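PDB 1UIY: putative enoyl-CoA hydratase from Thermus thermophilus, which catalyses the reversible hydration of a (2E)-enoyl-CoA to a (3S)-3-hydroxyacyl-CoA, a step of fatty acid beta-oxidation. Local coordinates for residues A105-A110 with G128-K133; N198-L203 with T235-E240; L118-E123 with R177-G182; Q33-L38 with H88-Y93. All coordinates share one frame; numbering follows the deposited sequence.

Contact 1: A105-A110 with G128-K133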
loop_
_atom_site.group_PDB
_atom_site.type_symbol
_atom_site.label_atom_id
_atom_site.label_comp_id
_atom_site.label_asym_id
_atom_site.label_seq_id
_atom_site.Cartn_x
_atom_site.Cartn_y
_atom_site.Cartn_z
ATOM N N ALA A 105 -4.655 -30.236 13.499
ATOM C CA ALA A 105 -4.311 -28.841 13.790
ATOM C C ALA A 105 -5.594 -28.069 13.503
ATOM O O ALA A 105 -5.989 -27.916 12.345
ATOM C CB ALA A 105 -3.180 -28.360 12.882
ATOM N N VAL A 106 -6.249 -27.603 14.559
ATOM C CA VAL A 106 -7.509 -26.899 14.407
ATOM C C VAL A 106 -7.516 -25.545 15.093
ATOM O O VAL A 106 -7.108 -25.423 16.256
ATOM C CB VAL A 106 -8.664 -27.736 14.973
ATOM C CG1 VAL A 106 -9.976 -26.992 14.821
ATOM C CG2 VAL A 106 -8.732 -29.056 14.255
ATOM N N ALA A 107 -8.008 -24.541 14.362
ATOM C CA ALA A 107 -8.080 -23.170 14.851
ATOM C C ALA A 107 -6.668 -22.715 15.217
ATOM O O ALA A 107 -5.735 -22.903 14.437
ATOM C CB ALA A 107 -9.005 -23.090 16.061
ATOM N N GLY A 108 -6.516 -22.132 16.402
ATOM C CA GLY A 108 -5.212 -21.669 16.837
ATOM C C GLY A 108 -4.031 -22.439 16.265
ATOM O O GLY A 108 -3.192 -21.876 15.557
ATOM N N GLY A 109 -3.965 -23.731 16.565
ATOM C CA GLY A 109 -2.870 -24.541 16.070
ATOM C C GLY A 109 -2.746 -24.502 14.560
ATOM O O GLY A 109 -1.631 -24.474 14.035
ATOM N N ALA A 110 -3.881 -24.506 13.861
ATOM C CA ALA A 110 -3.875 -24.473 12.402
ATOM C C ALA A 110 -3.142 -23.225 11.913
ATOM O O ALA A 110 -2.395 -23.268 10.930
ATOM C CB ALA A 110 -5.301 -24.488 11.866
ATOM N N GLY A 128 -7.846 -27.258 9.959
ATOM C CA GLY A 128 -9.035 -26.459 9.756
ATOM C C GLY A 128 -9.186 -25.285 10.699
ATOM O O GLY A 128 -8.760 -25.327 11.854
ATOM N N TYR A 129 -9.812 -24.229 10.195
ATOM C CA TYR A 129 -10.040 -23.028 10.978
ATOM C C TYR A 129 -11.524 -22.973 11.295
ATOM O O TYR A 129 -12.332 -22.522 10.487
ATOM C CB TYR A 129 -9.585 -21.809 10.179
ATOM C CG TYR A 129 -8.186 -21.995 9.631
ATOM C CD1 TYR A 129 -7.974 -22.587 8.382
ATOM C CD2 TYR A 129 -7.072 -21.652 10.394
ATOM C CE1 TYR A 129 -6.684 -22.835 7.907
ATOM C CE2 TYR A 129 -5.776 -21.899 9.932
ATOM C CZ TYR A 129 -5.587 -22.493 8.692
ATOM O OH TYR A 129 -4.305 -22.774 8.262
ATOM N N THR A 130 -11.866 -23.431 12.495
ATOM C CA THR A 130 -13.251 -23.525 12.941
ATOM C C THR A 130 -13.865 -22.346 13.694
ATOM O O THR A 130 -15.028 -22.407 14.083
ATOM C CB THR A 130 -13.410 -24.780 13.816
ATOM O OG1 THR A 130 -12.496 -24.704 14.918
ATOM C CG2 THR A 130 -13.089 -26.033 13.011
ATOM N N GLU A 131 -13.103 -21.280 13.899
ATOM C CA GLU A 131 -13.595 -20.118 14.628
ATOM C C GLU A 131 -15.070 -19.751 14.380
ATOM O O GLU A 131 -15.853 -19.644 15.328
ATOM C CB GLU A 131 -12.706 -18.908 14.333
ATOM C CG GLU A 131 -11.314 -18.969 14.954
ATOM C CD GLU A 131 -10.392 -20.004 14.305
ATOM O OE1 GLU A 131 -9.257 -20.176 14.800
ATOM O OE2 GLU A 131 -10.792 -20.639 13.305
ATOM N N VAL A 132 -15.458 -19.561 13.120
ATOM C CA VAL A 132 -16.843 -19.186 12.830
ATOM C C VAL A 132 -17.913 -20.149 13.340
ATOM O O VAL A 132 -19.008 -19.722 13.715
ATOM C CB VAL A 132 -17.090 -18.987 11.328
ATOM C CG1 VAL A 132 -16.581 -17.639 10.905
ATOM C CG2 VAL A 132 -16.442 -20.111 10.540
ATOM N N LYS A 133 -17.609 -21.441 13.333
ATOM C CA LYS A 133 -18.560 -22.447 13.800
ATOM C C LYS A 133 -19.071 -22.140 15.200
ATOM O O LYS A 133 -20.205 -22.472 15.526
ATOM C CB LYS A 133 -17.912 -23.834 13.803
ATOM C CG LYS A 133 -17.429 -24.283 12.446
ATOM C CD LYS A 133 -18.304 -25.383 11.884
ATOM C CE LYS A 133 -17.635 -26.740 12.050
ATOM N NZ LYS A 133 -17.160 -26.963 13.445
#
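Tyr-129 lays its ring beside Ala-110, where a short parallel strand pairing runs into the first turn of helix 108-114. From CB the side chain leads away from segment 105-110, but CG lies beside the backbone N (chi1 -50°) and the ring returns toward the helix. CD2 passes the methyl of Ala-110, and CE2 comes nearest to it, at 3.3 Å from Ala-110 CB; the approach is oblique to the ring. CZ goes by the same methyl, and the hydroxyl makes a weak hydrogen bond, Tyr-129 OH to Ala-110 O, 3.3 Å. A small residue suits position 110, because the ring lies beside its methyl.

The backbones join on both sides of Val-106. Gly-128 N gives to Ala-105 O at 3.1 Å, and Ala-107 N to Gly-128 O at 2.7 Å, nearly straight at 170°. Past the pairing, Val-106 CG1 meets Thr-130 OG1 at 3.4 Å, the side chains crossing at about a right angle. The inferred active-site residue, Glu-131, bends at chi2 (71°) and brings its carboxylate against Ala-107. In the crotonase family the N-terminal end of the helix corresponding to 108-114 supplies an N-H of the oxyanion hole, and here the carboxylate of Glu-131 lies by the start of that helix. Strand 126-128 lies between strands 105-106 and 163-165, Leu-163 of the latter touches Val-106 and Thr-130, and helix 108-114 rests on Leu-127.

Contact 2: N198-L203 with T235-E240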
loop_
_atom_site.group_PDB
_atom_site.type_symbol
_atom_site.label_atom_id
_atom_site.label_comp_id
_atom_site.label_asym_id
_atom_site.label_seq_id
_atom_site.Cartn_x
_atom_site.Cartn_y
_atom_site.Cartn_z
ATOM N N ASN A 198 22.060 -24.594 2.874
ATOM C CA ASN A 198 22.206 -23.310 2.194
ATOM C C ASN A 198 22.671 -22.165 3.103
ATOM O O ASN A 198 22.599 -22.264 4.334
ATOM C CB ASN A 198 20.893 -22.943 1.498
ATOM C CG ASN A 198 20.496 -23.944 0.410
ATOM O OD1 ASN A 198 21.336 -24.420 -0.354
ATOM N ND2 ASN A 198 19.205 -24.245 0.324
ATOM N N ALA A 199 23.141 -21.085 2.471
ATOM C CA ALA A 199 23.672 -19.883 3.137
ATOM C C ALA A 199 22.774 -19.185 4.159
ATOM O O ALA A 199 21.692 -18.686 3.826
ATOM C CB ALA A 199 24.102 -18.878 2.084
ATOM N N PRO A 200 23.232 -19.113 5.420
ATOM C CA PRO A 200 22.496 -18.478 6.524
ATOM C C PRO A 200 22.092 -17.040 6.191
ATOM O O PRO A 200 21.010 -16.584 6.552
ATOM C CB PRO A 200 23.490 -18.539 7.687
ATOM C CG PRO A 200 24.293 -19.759 7.375
ATOM C CD PRO A 200 24.530 -19.626 5.887
ATOM N N THR A 201 22.981 -16.325 5.514
ATOM C CA THR A 201 22.715 -14.953 5.122
ATOM C C THR A 201 21.615 -14.933 4.075
ATOM O O THR A 201 20.580 -14.289 4.254
ATOM C CB THR A 201 23.978 -14.297 4.537
ATOM O OG1 THR A 201 24.893 -13.990 5.598
ATOM C CG2 THR A 201 23.629 -13.035 3.787
ATOM N N SER A 202 21.839 -15.650 2.983
ATOM C CA SER A 202 20.866 -15.704 1.901
ATOM C C SER A 202 19.466 -16.112 2.351
ATOM O O SER A 202 18.469 -15.619 1.818
ATOM C CB SER A 202 21.349 -16.662 0.812
ATOM O OG SER A 202 22.552 -16.188 0.234
ATOM N N LEU A 203 19.396 -17.004 3.334
ATOM C CA LEU A 203 18.113 -17.478 3.837
ATOM C C LEU A 203 17.328 -16.382 4.552
ATOM O O LEU A 203 16.190 -16.076 4.199
ATOM C CB LEU A 203 18.332 -18.657 4.779
ATOM C CG LEU A 203 18.968 -19.911 4.175
ATOM C CD1 LEU A 203 19.107 -20.944 5.260
ATOM C CD2 LEU A 203 18.112 -20.461 3.037
ATOM N N THR A 235 28.894 -10.041 1.422
ATOM C CA THR A 235 28.771 -10.895 2.594
ATOM C C THR A 235 29.743 -12.061 2.578
ATOM O O THR A 235 30.068 -12.604 1.516
ATOM C CB THR A 235 27.364 -11.475 2.691
ATOM O OG1 THR A 235 27.144 -12.352 1.580
ATOM C CG2 THR A 235 26.320 -10.351 2.670
ATOM N N GLY A 236 30.192 -12.454 3.765
ATOM C CA GLY A 236 31.114 -13.570 3.866
ATOM C C GLY A 236 30.603 -14.849 3.218
ATOM O O GLY A 236 31.319 -15.484 2.440
ATOM N N ASP A 237 29.364 -15.229 3.524
ATOM C CA ASP A 237 28.792 -16.443 2.960
ATOM C C ASP A 237 28.936 -16.479 1.449
ATOM O O ASP A 237 29.179 -17.537 0.875
ATOM C CB ASP A 237 27.316 -16.572 3.324
ATOM C CG ASP A 237 27.074 -16.510 4.818
ATOM O OD1 ASP A 237 26.086 -17.124 5.280
ATOM O OD2 ASP A 237 27.857 -15.837 5.525
ATOM N N LEU A 238 28.778 -15.334 0.794
ATOM C CA LEU A 238 28.923 -15.319 -0.654
ATOM C C LEU A 238 30.378 -15.602 -0.971
ATOM O O LEU A 238 30.685 -16.372 -1.888
ATOM C CB LEU A 238 28.531 -13.968 -1.247
ATOM C CG LEU A 238 28.485 -13.990 -2.777
ATOM C CD1 LEU A 238 27.517 -15.073 -3.233
ATOM C CD2 LEU A 238 28.064 -12.637 -3.315
ATOM N N ALA A 239 31.272 -14.969 -0.208
ATOM C CA ALA A 239 32.705 -15.163 -0.386
ATOM C C ALA A 239 32.986 -16.646 -0.173
ATOM O O ALA A 239 33.585 -17.298 -1.026
ATOM C CB ALA A 239 33.486 -14.326 0.620
ATOM N N GLU A 240 32.530 -17.174 0.961
ATOM C CA GLU A 240 32.719 -18.582 1.281
ATOM C C GLU A 240 32.208 -19.486 0.172
ATOM O O GLU A 240 32.921 -20.356 -0.309
ATOM C CB GLU A 240 31.990 -18.932 2.577
ATOM C CG GLU A 240 31.893 -20.423 2.854
ATOM C CD GLU A 240 33.235 -21.127 2.771
ATOM O OE1 GLU A 240 34.147 -20.799 3.567
ATOM O OE2 GLU A 240 33.377 -22.013 1.902
#
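Asp-237 turns its carboxylate to the first turn of helix 200-212 and takes the backbone N-H of Thr-201 there. The bond from Thr-201 N to Asp-237 OD1 is 3.2 Å long, with 158° at the hydrogen, and the donor stands 48° out of the carboxylate plane. CG of Asp-237 sits beside its own backbone N (chi1 -55°). OD1 also lies against Pro-200 CD and CB of Thr-201, while CB of Asp-237 meets Ala-199 CB at 4.1 Å; this is the close part of the contact.

Packing is sparser beside it, where Thr-201 and Thr-235 reach toward each other tip to tip and meet mainly through their methyls, CG2 to CG2, 4.0 Å apart. The hydroxyl of Thr-235 is occupied on its own side, bonded to Val-232 O and weakly capping Leu-238 N. Pro-200 and Asp-237 are partly exposed, and both touch the C-terminal Phe-253.

Proline fits the first turn, where no N-H is needed for helix bonding. The N-cap residue Ala-199 has no polar side chain, and Asp-237 brings a carboxylate to this helix start instead. Since Asp-237 also lies in the first turn of its own helix, two helix N-termini would favour its negative charge and probably lower its pKa.

Contact 3: L118-E123 with R177-G182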
loop_
_atom_site.group_PDB
_atom_site.type_symbol
_atom_site.label_atom_id
_atom_site.label_comp_id
_atom_site.label_asym_id
_atom_site.label_seq_id
_atom_site.Cartn_x
_atom_site.Cartn_y
_atom_site.Cartn_z
ATOM N N LEU A 118 7.665 -23.573 6.152
ATOM C CA LEU A 118 7.242 -24.721 5.371
ATOM C C LEU A 118 6.452 -25.656 6.277
ATOM O O LEU A 118 6.591 -25.616 7.502
ATOM C CB LEU A 118 8.473 -25.439 4.818
ATOM C CG LEU A 118 9.393 -24.570 3.961
ATOM C CD1 LEU A 118 10.761 -25.188 3.886
ATOM C CD2 LEU A 118 8.802 -24.395 2.586
ATOM N N VAL A 119 5.629 -26.505 5.674
ATOM C CA VAL A 119 4.806 -27.429 6.445
ATOM C C VAL A 119 4.820 -28.834 5.883
ATOM O O VAL A 119 4.627 -29.035 4.684
ATOM C CB VAL A 119 3.321 -26.973 6.480
ATOM C CG1 VAL A 119 2.509 -27.940 7.314
ATOM C CG2 VAL A 119 3.205 -25.556 7.028
ATOM N N VAL A 120 5.054 -29.804 6.756
ATOM C CA VAL A 120 5.030 -31.202 6.357
ATOM C C VAL A 120 3.910 -31.796 7.194
ATOM O O VAL A 120 3.959 -31.774 8.423
ATOM C CB VAL A 120 6.343 -31.921 6.670
ATOM C CG1 VAL A 120 6.274 -33.344 6.155
ATOM C CG2 VAL A 120 7.504 -31.188 6.021
HETATM N N MSE A 121 2.890 -32.309 6.518
HETATM C CA MSE A 121 1.731 -32.865 7.199
HETATM C C MSE A 121 1.612 -34.390 7.102
HETATM O O MSE A 121 1.927 -34.997 6.069
HETATM C CB MSE A 121 0.468 -32.196 6.646
HETATM C CG MSE A 121 -0.824 -32.660 7.264
HETATM SE SE MSE A 121 -2.362 -31.706 6.573
HETATM C CE MSE A 121 -2.982 -30.948 8.225
ATOM N N ASP A 122 1.163 -34.993 8.200
ATOM C CA ASP A 122 0.962 -36.433 8.282
ATOM C C ASP A 122 -0.141 -36.806 7.297
ATOM O O ASP A 122 -1.200 -36.182 7.270
ATOM C CB ASP A 122 0.538 -36.818 9.706
ATOM C CG ASP A 122 0.462 -38.328 9.919
ATOM O OD1 ASP A 122 1.528 -38.986 9.973
ATOM O OD2 ASP A 122 -0.669 -38.853 10.037
ATOM N N GLU A 123 0.116 -37.826 6.490
ATOM C CA GLU A 123 -0.840 -38.283 5.493
ATOM C C GLU A 123 -2.219 -38.553 6.070
ATOM O O GLU A 123 -3.186 -38.692 5.329
ATOM C CB GLU A 123 -0.299 -39.545 4.825
ATOM C CG GLU A 123 -1.271 -40.273 3.921
ATOM C CD GLU A 123 -0.629 -41.485 3.264
ATOM O OE1 GLU A 123 0.255 -41.289 2.401
ATOM O OE2 GLU A 123 -0.996 -42.630 3.618
ATOM N N ARG A 177 4.684 -30.523 1.791
ATOM C CA ARG A 177 4.829 -31.967 1.595
ATOM C C ARG A 177 3.952 -32.819 2.485
ATOM O O ARG A 177 3.523 -32.387 3.556
ATOM C CB ARG A 177 6.281 -32.397 1.811
ATOM C CG ARG A 177 7.103 -32.425 0.542
ATOM C CD ARG A 177 8.122 -31.311 0.495
ATOM N NE ARG A 177 8.106 -30.652 -0.804
ATOM C CZ ARG A 177 9.044 -29.810 -1.226
ATOM N NH1 ARG A 177 10.086 -29.521 -0.456
ATOM N NH2 ARG A 177 8.933 -29.252 -2.421
ATOM N N ILE A 178 3.700 -34.044 2.030
ATOM C CA ILE A 178 2.892 -35.004 2.775
ATOM C C ILE A 178 3.728 -36.242 3.073
ATOM O O ILE A 178 4.183 -36.924 2.159
ATOM C CB ILE A 178 1.671 -35.462 1.980
ATOM C CG1 ILE A 178 0.808 -34.264 1.596
ATOM C CG2 ILE A 178 0.875 -36.443 2.812
ATOM C CD1 ILE A 178 -0.353 -34.625 0.709
ATOM N N ALA A 179 3.933 -36.523 4.354
ATOM C CA ALA A 179 4.717 -37.683 4.759
ATOM C C ALA A 179 3.788 -38.864 4.976
ATOM O O ALA A 179 2.664 -38.702 5.455
ATOM C CB ALA A 179 5.486 -37.384 6.045
ATOM N N PRO A 180 4.242 -40.074 4.622
ATOM C CA PRO A 180 3.401 -41.259 4.807
ATOM C C PRO A 180 3.054 -41.385 6.287
ATOM O O PRO A 180 3.864 -41.036 7.150
ATOM C CB PRO A 180 4.298 -42.389 4.316
ATOM C CG PRO A 180 5.680 -41.881 4.648
ATOM C CD PRO A 180 5.602 -40.450 4.201
ATOM N N PRO A 181 1.850 -41.888 6.601
ATOM C CA PRO A 181 1.457 -42.025 8.009
ATOM C C PRO A 181 2.574 -42.606 8.854
ATOM O O PRO A 181 2.975 -43.752 8.657
ATOM C CB PRO A 181 0.231 -42.939 7.942
ATOM C CG PRO A 181 0.468 -43.739 6.696
ATOM C CD PRO A 181 0.972 -42.692 5.735
ATOM N N GLY A 182 3.096 -41.806 9.776
ATOM C CA GLY A 182 4.162 -42.298 10.621
ATOM C C GLY A 182 5.191 -41.281 11.069
ATOM O O GLY A 182 5.358 -41.058 12.270
#
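Strands 118-122 and 177-179 run parallel, joined by a ladder of backbone bonds. Arg-177 N gives to Val-119 O at 3.3 Å, then Met-121 N to Arg-177 O, Ala-179 N to Met-121 O, and last Glu-123 N to Ala-179 O at 2.9 Å. Their axes approach to 4.7 Å at 33°. Strand 177-179 is, within this chain, the outermost of the mixed sheet at the crotonase core.

Side-chain packing flanks the ladder. CG1 of Val-120 meets Ala-179 CB at 4.1 Å on the face covered by helix 184-197. On the face of Met-121 (selenomethionine) and Ile-178, which lies against helix 166-172, Ile-178 CG2 touches the backbone CA of Glu-123 at 3.7 Å.

Polar side chains work at the ends. Asp-122, with CG anti to the backbone N (chi1 -173°), offers OD1 to Gly-182 N at 3.2 Å, met nearly along its C-O axis; OD2 takes Glu-124 N. Arg-177 extends away to a salt bridge with Asp-156 of a neighbouring subunit.

Beta-branched Val-120 and Ile-178 favour the extended backbone, and small Ala-179 lets helix 184-197 pack close. With each oxygen accepting a backbone N-H, the buried carboxylate of Asp-122 probably stays ionised.

Contact 4: Q33-L38 with H88-Y93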
loop_
_atom_site.group_PDB
_atom_site.type_symbol
_atom_site.label_atom_id
_atom_site.label_comp_id
_atom_site.label_asym_id
_atom_site.label_seq_id
_atom_site.Cartn_x
_atom_site.Cartn_y
_atom_site.Cartn_z
ATOM N N GLN A 33 9.889 -18.237 24.567
ATOM C CA GLN A 33 11.138 -18.413 25.287
ATOM C C GLN A 33 12.068 -19.333 24.505
ATOM O O GLN A 33 13.269 -19.087 24.413
ATOM C CB GLN A 33 10.856 -18.994 26.673
ATOM C CG GLN A 33 12.019 -18.904 27.648
ATOM C CD GLN A 33 12.444 -17.468 27.930
ATOM O OE1 GLN A 33 13.165 -16.849 27.139
ATOM N NE2 GLN A 33 11.987 -16.927 29.059
ATOM N N ALA A 34 11.510 -20.391 23.929
ATOM C CA ALA A 34 12.314 -21.324 23.152
ATOM C C ALA A 34 12.904 -20.632 21.928
ATOM O O ALA A 34 14.125 -20.616 21.739
ATOM C CB ALA A 34 11.466 -22.503 22.714
ATOM N N LEU A 35 12.026 -20.059 21.104
ATOM C CA LEU A 35 12.442 -19.368 19.891
ATOM C C LEU A 35 13.557 -18.375 20.167
ATOM O O LEU A 35 14.437 -18.174 19.336
ATOM C CB LEU A 35 11.243 -18.667 19.253
ATOM C CG LEU A 35 10.163 -19.632 18.747
ATOM C CD1 LEU A 35 8.914 -18.876 18.351
ATOM C CD2 LEU A 35 10.707 -20.421 17.571
ATOM N N ASP A 36 13.531 -17.761 21.340
ATOM C CA ASP A 36 14.575 -16.810 21.703
ATOM C C ASP A 36 15.897 -17.530 21.877
ATOM O O ASP A 36 16.874 -17.216 21.204
ATOM C CB ASP A 36 14.203 -16.087 22.991
ATOM C CG ASP A 36 13.014 -15.187 22.805
ATOM O OD1 ASP A 36 12.084 -15.606 22.084
ATOM O OD2 ASP A 36 13.002 -14.073 23.369
ATOM N N ASP A 37 15.921 -18.495 22.787
ATOM C CA ASP A 37 17.124 -19.270 23.033
ATOM C C ASP A 37 17.625 -19.766 21.680
ATOM O O ASP A 37 18.741 -19.458 21.258
ATOM C CB ASP A 37 16.807 -20.469 23.932
ATOM C CG ASP A 37 16.217 -20.062 25.275
ATOM O OD1 ASP A 37 15.689 -20.949 25.980
ATOM O OD2 ASP A 37 16.282 -18.864 25.632
ATOM N N LEU A 38 16.772 -20.519 20.995
ATOM C CA LEU A 38 17.101 -21.078 19.697
ATOM C C LEU A 38 17.571 -20.044 18.676
ATOM O O LEU A 38 18.380 -20.357 17.803
ATOM C CB LEU A 38 15.894 -21.837 19.160
ATOM C CG LEU A 38 15.482 -23.030 20.021
ATOM C CD1 LEU A 38 14.041 -23.407 19.741
ATOM C CD2 LEU A 38 16.419 -24.192 19.750
ATOM N N HIS A 88 3.132 -13.615 14.910
ATOM C CA HIS A 88 4.110 -12.764 14.266
ATOM C C HIS A 88 5.527 -13.255 14.496
ATOM O O HIS A 88 6.305 -13.392 13.548
ATOM C CB HIS A 88 3.970 -11.338 14.768
ATOM C CG HIS A 88 4.883 -10.372 14.086
ATOM N ND1 HIS A 88 6.183 -10.166 14.493
ATOM C CD2 HIS A 88 4.683 -9.555 13.026
ATOM C CE1 HIS A 88 6.744 -9.258 13.715
ATOM N NE2 HIS A 88 5.854 -8.871 12.817
ATOM N N ARG A 89 5.864 -13.525 15.751
ATOM C CA ARG A 89 7.201 -14.005 16.065
ATOM C C ARG A 89 7.573 -15.227 15.234
ATOM O O ARG A 89 8.705 -15.347 14.775
ATOM C CB ARG A 89 7.309 -14.339 17.550
ATOM C CG ARG A 89 8.632 -14.950 17.953
ATOM C CD ARG A 89 9.824 -14.142 17.457
ATOM N NE ARG A 89 11.037 -14.535 18.165
ATOM C CZ ARG A 89 12.278 -14.235 17.791
ATOM N NH1 ARG A 89 12.506 -13.524 16.694
ATOM N NH2 ARG A 89 13.298 -14.660 18.526
ATOM N N VAL A 90 6.615 -16.126 15.041
ATOM C CA VAL A 90 6.845 -17.342 14.274
ATOM C C VAL A 90 6.971 -17.032 12.786
ATOM O O VAL A 90 7.923 -17.449 12.130
ATOM C CB VAL A 90 5.697 -18.353 14.487
ATOM C CG1 VAL A 90 6.019 -19.675 13.809
ATOM C CG2 VAL A 90 5.480 -18.568 15.963
ATOM N N TYR A 91 6.008 -16.289 12.259
ATOM C CA TYR A 91 6.016 -15.928 10.845
ATOM C C TYR A 91 7.240 -15.074 10.505
ATOM O O TYR A 91 7.754 -15.099 9.392
ATOM C CB TYR A 91 4.727 -15.157 10.514
ATOM C CG TYR A 91 4.402 -15.068 9.037
ATOM C CD1 TYR A 91 4.568 -13.870 8.327
ATOM C CD2 TYR A 91 3.930 -16.180 8.345
ATOM C CE1 TYR A 91 4.272 -13.792 6.964
ATOM C CE2 TYR A 91 3.629 -16.109 6.988
ATOM C CZ TYR A 91 3.806 -14.919 6.305
ATOM O OH TYR A 91 3.543 -14.880 4.958
ATOM N N THR A 92 7.718 -14.338 11.491
ATOM C CA THR A 92 8.839 -13.437 11.322
ATOM C C THR A 92 10.189 -14.027 11.686
ATOM O O THR A 92 11.222 -13.433 11.382
ATOM C CB THR A 92 8.564 -12.169 12.159
ATOM O OG1 THR A 92 7.668 -11.324 11.431
ATOM C CG2 THR A 92 9.826 -11.421 12.494
ATOM N N TYR A 93 10.186 -15.197 12.321
ATOM C CA TYR A 93 11.427 -15.848 12.756
ATOM C C TYR A 93 12.584 -15.694 11.773
ATOM O O TYR A 93 12.429 -15.938 10.582
ATOM C CB TYR A 93 11.193 -17.335 13.030
ATOM C CG TYR A 93 12.094 -17.870 14.125
ATOM C CD1 TYR A 93 12.866 -19.018 13.932
ATOM C CD2 TYR A 93 12.181 -17.217 15.357
ATOM C CE1 TYR A 93 13.699 -19.504 14.933
ATOM C CE2 TYR A 93 13.015 -17.692 16.367
ATOM C CZ TYR A 93 13.768 -18.838 16.150
ATOM O OH TYR A 93 14.568 -19.321 17.160
#
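Tyr-93 reaches across to helix 25-40, where its hydroxyl gives a hydrogen bond to the backbone oxygen of Leu-35. The modelled 2.5 Å from Tyr-93 OH to Leu-35 O is very short, and the exact value is doubtful at this resolution. The same leucine covers the ring: its CD2 is 3.9 Å from the centroid of the Tyr-93 ring and 19° off the normal, a CH-pi contact over one face, while CB lies by CE2. Thus one residue meets the ring with its methyl over the face and its carbonyl oxygen in plane at the edge. The other methyl, CD1, lies 4.2 Å from Val-90 CG2 and also passes CG of Arg-89. Leucine suits the place by having two methyls to share out.

Farther out, Arg-89 bends at chi2 (51°), and the flat face of its guanidinium meets the Tyr-93 ring at CE2, which stands 3.7 Å above the guanidinium plane, over its centre. Asp-36 OD1 approaches at its edge in a long salt bridge, 3.9 Å to Arg-89 NH2, but the main partner of that arginine is Glu-39. Leu-38 continues the apolar layer onto strand 9-14.

The axes of segments 33-38 and 88-92 come within 11.2 Å at an angle of 31°, a wide spacing bridged by these large side chains; their parent helices, 25-40 and 73-92, flank a sheet in the crotonase fold.

In the fold
Contact 1 holds the inferred active-site residue, Glu-131, whose side chain lies about 3 Å from a bound glycerol, which may mark the pocket. The other three contacts lie away from that site. Contact 3 is the nearest in space, its centre about 19 Å from that of contact 1, and helix 108-114 leads directly into strand 118-122. The centres of contacts 1 and 4 are about 22 Å apart. Contacts 1 and 2, on opposite sides of the chain's centre, have centres 38 Å apart. Yet contact 2 approaches an active-site region between subunits: Val-132 and Lys-133 of contact 1 pack on Ser-202 and Asn-198 of a neighbouring subunit. Contacts 3 and 4 also touch neighbouring subunits.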